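Long-range contacts in MEM-A1 (Soil metagenome, PDB 6E0S), which probably hydrolyses the ring of beta-lactam antibiotics as a zinc-dependent metallo-beta-lactamase of subclass B3: residues A[91-96]-A[167-172]; A[193-198]-A[265-270]; A[48-53]-A[157-162]. All coordinates share one frame; numbering follows the deposited sequence.

In the fold
Counting from the N terminus, 48-53 opens interaction 3 and 91-96 opens interaction 1; 157-162 then closes the former and 167-172 the latter, so these two contacts cross along the chain. Interaction 2 follows in series, opening at 193-198 and closing 67 residues later on the C-terminal helix 263-285. Interaction 3 joins the two beta-sheets about 23 Å, centre to centre, from interaction 1, which draws loops from both sheets onto a zinc ion. Interactions 1 and 2 touch: His91 ND1 bonds to Asp193 OD2, and His169 ND1 to Asn196 O. The metal loops are thereby tied to the C-terminal helix.

Interaction 1: residues A[91-96]-A[167-172]; sequences HEHFDH and PGHTQG. With ZN (zinc ion), chain B.
His91 and His169 meet edge-to-face beside a shared zinc ion: the His169 edge points at one face of the His91 ring, with His169 CD2 3.5 Å from His91 NE2 and the planes at 69°. Shared coordination is consistent with this turn: NE2 of both rings and ND1 of His93 bind the metal. Behind it the packing is tight. Thr170 CG2 lies over a face of the His93 ring, 3.5 Å from its centroid and 23° off the normal, a CH-pi contact. With chi1 at 69°, Thr170 OG1 sits between the backbone N and the carbonyl carbon, facing Glu92; it donates to Glu92 OE2 at 3.0 Å, meeting that oxygen from above the carboxylate plane. The same OG1 accepts from Gly172 N at 3.2 Å, an ST turn, so one hydroxyl serves both segments. The opposite extreme is Gln171, partly exposed, whose side chain comes no nearer than 4.5 Å to 91-96 and bonds instead to Ser127. Water 1, 2.0 Å from the zinc, supplies the fourth ligand. Second-shell acceptors hold the histidines: Asp193 for His91, Asp130 for His93 and the carbonyl of Asn196 for His169. A second zinc lies about 4 Å from the His91 side chain; this three-histidine site, built on the HxHxDH sequence of 91-96, is the Zn1 half of the metallo-beta-lactamase zinc centre.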
# COMPACT_ATOMS: atom_id res chain seq x y z
N HIS A 91 1.81 -4.61 -0.63
CA HIS A 91 2.70 -5.69 -1.01
C HIS A 91 3.12 -6.53 0.20
O HIS A 91 3.03 -6.12 1.37
CB HIS A 91 3.92 -5.17 -1.82
CG HIS A 91 4.90 -4.39 -1.01
ND1 HIS A 91 4.89 -3.01 -0.94
CD2 HIS A 91 5.93 -4.79 -0.22
CE1 HIS A 91 5.87 -2.60 -0.15
NE2 HIS A 91 6.50 -3.66 0.31
N GLU A 92 3.58 -7.73 -0.13
CA GLU A 92 3.61 -8.86 0.79
C GLU A 92 4.91 -8.93 1.57
O GLU A 92 5.51 -9.99 1.71
CB GLU A 92 3.34 -10.14 -0.01
CG GLU A 92 4.34 -10.45 -1.20
CD GLU A 92 3.96 -9.81 -2.56
OE1 GLU A 92 4.27 -10.40 -3.63
OE2 GLU A 92 3.37 -8.71 -2.56
N HIS A 93 5.38 -7.80 2.08
CA HIS A 93 6.59 -7.74 2.86
C HIS A 93 6.23 -7.42 4.31
O HIS A 93 5.21 -6.76 4.60
CB HIS A 93 7.56 -6.67 2.32
CG HIS A 93 8.33 -7.09 1.11
ND1 HIS A 93 9.16 -6.22 0.42
CD2 HIS A 93 8.38 -8.26 0.45
CE1 HIS A 93 9.71 -6.86 -0.60
NE2 HIS A 93 9.25 -8.10 -0.60
N PHE A 94 7.08 -7.90 5.21
CA PHE A 94 6.98 -7.68 6.65
C PHE A 94 6.52 -6.27 7.06
O PHE A 94 5.71 -6.13 7.97
CB PHE A 94 8.34 -8.00 7.26
CG PHE A 94 8.36 -8.05 8.78
CD1 PHE A 94 8.03 -9.22 9.45
CD2 PHE A 94 8.81 -6.95 9.51
CE1 PHE A 94 8.08 -9.28 10.83
CE2 PHE A 94 8.86 -7.02 10.92
CZ PHE A 94 8.50 -8.18 11.56
N ASP A 95 7.03 -5.22 6.42
CA ASP A 95 6.76 -3.88 6.92
C ASP A 95 5.39 -3.34 6.51
O ASP A 95 5.01 -2.28 6.99
CB ASP A 95 7.85 -2.90 6.48
CG ASP A 95 9.17 -3.13 7.20
OD1 ASP A 95 10.21 -3.14 6.54
OD2 ASP A 95 9.17 -3.31 8.43
N HIS A 96 4.65 -4.05 5.65
CA HIS A 96 3.34 -3.58 5.22
C HIS A 96 2.26 -4.63 5.40
O HIS A 96 1.10 -4.30 5.60
CB HIS A 96 3.39 -3.14 3.75
CG HIS A 96 4.39 -2.06 3.51
ND1 HIS A 96 4.13 -0.73 3.77
CD2 HIS A 96 5.67 -2.10 3.05
CE1 HIS A 96 5.20 -0.00 3.48
NE2 HIS A 96 6.14 -0.81 3.02
N PRO A 167 3.22 -4.76 -9.84
CA PRO A 167 4.38 -5.52 -9.38
C PRO A 167 5.70 -4.90 -9.83
O PRO A 167 5.76 -4.05 -10.74
CB PRO A 167 4.18 -6.89 -10.02
CG PRO A 167 3.41 -6.60 -11.32
CD PRO A 167 2.49 -5.46 -10.92
N GLY A 168 6.79 -5.33 -9.16
CA GLY A 168 8.15 -4.98 -9.54
C GLY A 168 9.00 -4.83 -8.29
O GLY A 168 10.08 -5.44 -8.17
N HIS A 169 8.50 -4.03 -7.34
CA HIS A 169 9.05 -4.08 -5.99
C HIS A 169 8.89 -5.48 -5.38
O HIS A 169 9.82 -6.00 -4.77
CB HIS A 169 8.38 -3.02 -5.10
CG HIS A 169 9.01 -2.90 -3.74
ND1 HIS A 169 10.22 -2.28 -3.54
CD2 HIS A 169 8.58 -3.29 -2.51
CE1 HIS A 169 10.53 -2.33 -2.25
NE2 HIS A 169 9.56 -2.94 -1.61
N THR A 170 7.71 -6.08 -5.55
CA THR A 170 7.46 -7.50 -5.29
C THR A 170 6.74 -8.13 -6.47
O THR A 170 6.21 -7.45 -7.36
CB THR A 170 6.57 -7.72 -4.05
OG1 THR A 170 5.24 -7.26 -4.34
CG2 THR A 170 7.13 -6.96 -2.83
N GLN A 171 6.66 -9.46 -6.45
CA GLN A 171 5.94 -10.11 -7.53
C GLN A 171 4.44 -9.87 -7.45
O GLN A 171 3.74 -10.05 -8.47
CB GLN A 171 6.23 -11.61 -7.51
CG GLN A 171 7.64 -11.94 -7.91
CD GLN A 171 7.90 -13.43 -7.80
OE1 GLN A 171 8.06 -13.95 -6.70
NE2 GLN A 171 7.92 -14.11 -8.92
N GLY A 172 3.93 -9.45 -6.30
CA GLY A 172 2.49 -9.35 -6.07
C GLY A 172 1.95 -7.97 -5.73
O GLY A 172 0.77 -7.84 -5.34
ZN ZN B . 8.75 -3.91 0.30
O HOH W 1 9.79 -3.33 1.86

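Interaction 2: residues A[193-198]-A[265-270]; sequences DSLNAF and RQYAER
Tyr267 reaches from the helix 263-285 to the backbone of Asp193, and its hydroxyl makes the hydrogen bond that joins the two segments. Its CG lies anti to the backbone N (chi1 177°), which carries the ring off the helix toward 193-198. CB and CG remain on the helix side, with no atom of the loop within 4.2 Å. Contact begins at CD1, 4.0 Å from Leu195 CD1. It tightens at CE1, which has Leu195 CD1 at 3.8 Å and Leu195 CG at 3.9 Å, an oblique approach to the ring. CZ is already 3.5 Å from Asp193 O. At the tip, OH donates to Asp193 O over 2.6 Å; the oxygen lies near the plane of the tyrosine ring, yet the hydroxyl comes from above the carbonyl plane, 47° out of it, with a C=O...donor angle of 119°. Leu233 and Ser235 of the strand 232-235 also touch Tyr267.

Leu195 supplies the apolar part: its CD1 approaches Ala268 CA at 4.2 Å, while Ser221 and Val225 of helix 214-226 also touch its side chain. An ST turn shapes the loop beyond, Asn196 N donating to Ser194 OG at 3.2 Å along a nearly straight path. The CB of Asp193 is directed away from the helix, its carboxylate having His91 as partner. The tyrosine therefore holds the main chain of a residue that supports a zinc ligand. Ser194 probably occupies the position of the zinc-binding cysteine of B1 and B2 relatives, as serine does in subclass B3, and the contact packs this second-shell loop of the metallo-beta-lactamase site against the C-terminal helix.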
# COMPACT_ATOMS: atom_id res chain seq x y z
N ASP A 193 1.41 1.53 -4.20
CA ASP A 193 2.40 0.60 -3.68
C ASP A 193 3.79 1.16 -3.95
O ASP A 193 3.98 2.09 -4.73
CB ASP A 193 2.26 -0.78 -4.34
CG ASP A 193 3.07 -1.86 -3.61
OD1 ASP A 193 3.28 -2.93 -4.21
OD2 ASP A 193 3.47 -1.65 -2.44
N SER A 194 4.77 0.62 -3.23
CA SER A 194 6.15 0.97 -3.53
C SER A 194 6.47 0.61 -4.97
O SER A 194 6.09 -0.46 -5.47
CB SER A 194 7.11 0.26 -2.58
OG SER A 194 8.45 0.46 -3.06
N LEU A 195 7.19 1.51 -5.64
CA LEU A 195 7.69 1.28 -7.00
C LEU A 195 9.21 1.21 -7.03
O LEU A 195 9.81 1.34 -8.10
CB LEU A 195 7.19 2.37 -7.95
CG LEU A 195 5.68 2.51 -8.16
CD1 LEU A 195 5.38 3.72 -9.05
CD2 LEU A 195 5.14 1.19 -8.75
N ASN A 196 9.84 1.01 -5.88
CA ASN A 196 11.28 1.10 -5.77
C ASN A 196 11.96 -0.21 -6.17
O ASN A 196 11.65 -1.28 -5.64
CB ASN A 196 11.66 1.50 -4.34
CG ASN A 196 11.49 2.99 -4.11
OD1 ASN A 196 10.98 3.73 -4.97
ND2 ASN A 196 11.94 3.45 -2.94
N ALA A 197 12.86 -0.12 -7.15
CA ALA A 197 13.71 -1.24 -7.52
C ALA A 197 14.77 -1.46 -6.45
O ALA A 197 15.86 -0.89 -6.50
CB ALA A 197 14.37 -0.98 -8.88
N PHE A 198 14.45 -2.29 -5.46
CA PHE A 198 15.37 -2.58 -4.37
C PHE A 198 15.59 -4.09 -4.34
O PHE A 198 14.64 -4.85 -4.46
CB PHE A 198 14.81 -2.08 -3.03
CG PHE A 198 15.78 -2.21 -1.91
CD1 PHE A 198 15.75 -3.32 -1.08
CD2 PHE A 198 16.77 -1.26 -1.71
CE1 PHE A 198 16.67 -3.46 -0.04
CE2 PHE A 198 17.70 -1.39 -0.67
CZ PHE A 198 17.65 -2.50 0.16
N ARG A 265 2.15 11.28 -10.72
CA ARG A 265 3.17 11.37 -11.76
C ARG A 265 4.53 11.70 -11.15
O ARG A 265 5.55 11.13 -11.56
CB ARG A 265 2.75 12.42 -12.80
CG ARG A 265 3.78 12.68 -13.89
CD ARG A 265 3.18 13.52 -15.05
NE ARG A 265 1.71 13.48 -15.09
CZ ARG A 265 0.98 12.57 -15.75
NH1 ARG A 265 1.57 11.61 -16.46
NH2 ARG A 265 -0.35 12.64 -15.71
N GLN A 266 4.57 12.57 -10.14
CA GLN A 266 5.85 12.87 -9.49
C GLN A 266 6.41 11.64 -8.77
O GLN A 266 7.63 11.40 -8.79
CB GLN A 266 5.69 14.04 -8.52
CG GLN A 266 5.50 15.37 -9.25
CD GLN A 266 4.92 16.46 -8.38
OE1 GLN A 266 4.56 16.24 -7.23
NE2 GLN A 266 4.78 17.65 -8.96
N TYR A 267 5.55 10.91 -8.09
CA TYR A 267 5.95 9.68 -7.40
C TYR A 267 6.49 8.66 -8.40
O TYR A 267 7.49 7.97 -8.14
CB TYR A 267 4.72 9.13 -6.67
CG TYR A 267 4.87 7.84 -5.93
CD1 TYR A 267 4.41 6.64 -6.49
CD2 TYR A 267 5.44 7.80 -4.66
CE1 TYR A 267 4.49 5.45 -5.81
CE2 TYR A 267 5.55 6.61 -3.97
CZ TYR A 267 5.08 5.43 -4.55
OH TYR A 267 5.16 4.23 -3.86
N ALA A 268 5.82 8.53 -9.54
CA ALA A 268 6.27 7.59 -10.55
C ALA A 268 7.59 8.03 -11.16
O ALA A 268 8.48 7.21 -11.36
CB ALA A 268 5.20 7.39 -11.62
N GLU A 269 7.75 9.34 -11.41
CA GLU A 269 9.01 9.81 -11.97
C GLU A 269 10.16 9.56 -11.00
O GLU A 269 11.27 9.20 -11.42
CB GLU A 269 8.93 11.30 -12.31
CG GLU A 269 8.20 11.56 -13.59
CD GLU A 269 8.21 13.02 -13.98
OE1 GLU A 269 9.29 13.66 -13.86
OE2 GLU A 269 7.13 13.52 -14.39
N ARG A 270 9.91 9.74 -9.70
CA ARG A 270 10.98 9.49 -8.74
C ARG A 270 11.37 8.02 -8.75
O ARG A 270 12.56 7.68 -8.68
CB ARG A 270 10.53 9.94 -7.35
CG ARG A 270 10.46 11.46 -7.25
CD ARG A 270 10.24 11.91 -5.80
NE ARG A 270 8.96 11.46 -5.25
CZ ARG A 270 7.83 12.17 -5.21
NH1 ARG A 270 7.80 13.40 -5.72
NH2 ARG A 270 6.74 11.64 -4.66

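Interaction 3: residues A[48-53]-A[157-162]; sequences VLIASP and GPLAVT
Ser52 OG, 3.8 Å from Pro158 CD across the contact, is gripped within its own turn: it hydrogen bonds to Gly55 O and, weakly, to Gln54 N. The hydroxyl is thus satisfied locally, and Ser52 meets the other segment through carbon, its CB lying 3.7 Å from Pro158 CG and 3.9 Å from Leu159 CG.

Leu159 carries the centre of the contact. Its CG stands anti to the carbonyl carbon and beside the backbone N (chi1 -46°), and both methyls of the fork press on the facing strand end. CD1 reaches Ile50 O at 3.3 Å, whereas CD2 meets Ile50 CG2 at 3.7 Å, the two side chains running antiparallel alongside one another. Farther along, Ile50 and Val161 meet tip to tip, CD1 of the isoleucine 3.7 Å from CG2 of the valine. The CB bonds alternate, and the alternation runs on past the strand end at Ile50: those of Ile50 and Ser52 face 157-162 while that of Ala51 turns away, and Leu159 and Val161 face back. Trp178 of strand 174-182 touches Ile50 and Val161, and Ile57 of strand 56-59 touches Leu159 and Val161, extending the apolar layer. Strand 48-50 belongs to one mixed sheet and 159-165 to the other, so this is face-to-face sheet packing in the core of the alpha-beta/beta-alpha sandwich of the metallo-beta-lactamase fold.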
# COMPACT_ATOMS: atom_id res chain seq x y z
N VAL A 48 -4.71 2.87 5.77
CA VAL A 48 -5.80 3.77 5.44
C VAL A 48 -7.11 3.06 5.71
O VAL A 48 -7.33 1.94 5.24
CB VAL A 48 -5.70 4.24 3.98
CG1 VAL A 48 -7.05 4.86 3.52
CG2 VAL A 48 -4.54 5.23 3.82
N LEU A 49 -8.00 3.74 6.45
CA LEU A 49 -9.33 3.24 6.77
C LEU A 49 -10.35 3.92 5.86
O LEU A 49 -10.43 5.15 5.83
CB LEU A 49 -9.69 3.53 8.22
CG LEU A 49 -11.08 2.97 8.64
CD1 LEU A 49 -11.00 1.46 8.74
CD2 LEU A 49 -11.45 3.61 10.01
N ILE A 50 -11.13 3.12 5.14
CA ILE A 50 -12.21 3.64 4.29
C ILE A 50 -13.50 3.22 4.95
O ILE A 50 -13.88 2.04 4.89
CB ILE A 50 -12.13 3.10 2.85
CG1 ILE A 50 -10.70 3.24 2.31
CG2 ILE A 50 -13.16 3.83 1.97
CD1 ILE A 50 -10.47 2.63 0.86
N ALA A 51 -14.18 4.16 5.58
CA ALA A 51 -15.26 3.81 6.50
C ALA A 51 -16.63 3.86 5.83
O ALA A 51 -16.83 4.60 4.86
CB ALA A 51 -15.24 4.74 7.69
N SER A 52 -17.58 3.07 6.34
CA SER A 52 -18.96 3.19 5.88
C SER A 52 -19.90 2.59 6.92
O SER A 52 -19.48 1.76 7.75
CB SER A 52 -19.16 2.50 4.52
OG SER A 52 -19.54 1.15 4.72
N PRO A 53 -21.17 2.98 6.89
CA PRO A 53 -22.15 2.37 7.81
C PRO A 53 -22.34 0.88 7.58
O PRO A 53 -22.86 0.20 8.48
CB PRO A 53 -23.45 3.14 7.50
CG PRO A 53 -23.01 4.45 6.92
CD PRO A 53 -21.74 4.10 6.12
N GLY A 157 -20.97 -1.97 0.42
CA GLY A 157 -21.94 -0.89 0.53
C GLY A 157 -21.63 0.21 -0.47
O GLY A 157 -21.50 -0.04 -1.68
N PRO A 158 -21.45 1.43 0.02
CA PRO A 158 -21.08 2.56 -0.85
C PRO A 158 -19.60 2.63 -1.21
O PRO A 158 -19.17 3.62 -1.80
CB PRO A 158 -21.47 3.77 0.01
CG PRO A 158 -21.06 3.27 1.48
CD PRO A 158 -21.44 1.79 1.46
N LEU A 159 -18.78 1.64 -0.84
CA LEU A 159 -17.36 1.68 -1.15
C LEU A 159 -17.06 0.81 -2.35
O LEU A 159 -17.61 -0.29 -2.49
CB LEU A 159 -16.51 1.18 0.03
CG LEU A 159 -16.85 1.73 1.41
CD1 LEU A 159 -15.96 1.13 2.54
CD2 LEU A 159 -16.78 3.24 1.42
N ALA A 160 -16.17 1.28 -3.22
CA ALA A 160 -15.78 0.51 -4.41
C ALA A 160 -14.30 0.82 -4.63
O ALA A 160 -13.95 1.92 -5.05
CB ALA A 160 -16.63 0.89 -5.63
N VAL A 161 -13.44 -0.15 -4.31
CA VAL A 161 -11.98 0.03 -4.38
C VAL A 161 -11.43 -0.91 -5.45
O VAL A 161 -11.63 -2.13 -5.38
CB VAL A 161 -11.32 -0.25 -3.01
CG1 VAL A 161 -9.82 0.02 -3.07
CG2 VAL A 161 -11.95 0.60 -1.90
N THR A 162 -10.69 -0.37 -6.41
CA THR A 162 -10.21 -1.14 -7.55
C THR A 162 -8.78 -1.60 -7.32
O THR A 162 -7.92 -0.80 -6.92
CB THR A 162 -10.28 -0.30 -8.82
OG1 THR A 162 -11.65 0.07 -9.07
CG2 THR A 162 -9.75 -1.06 -10.03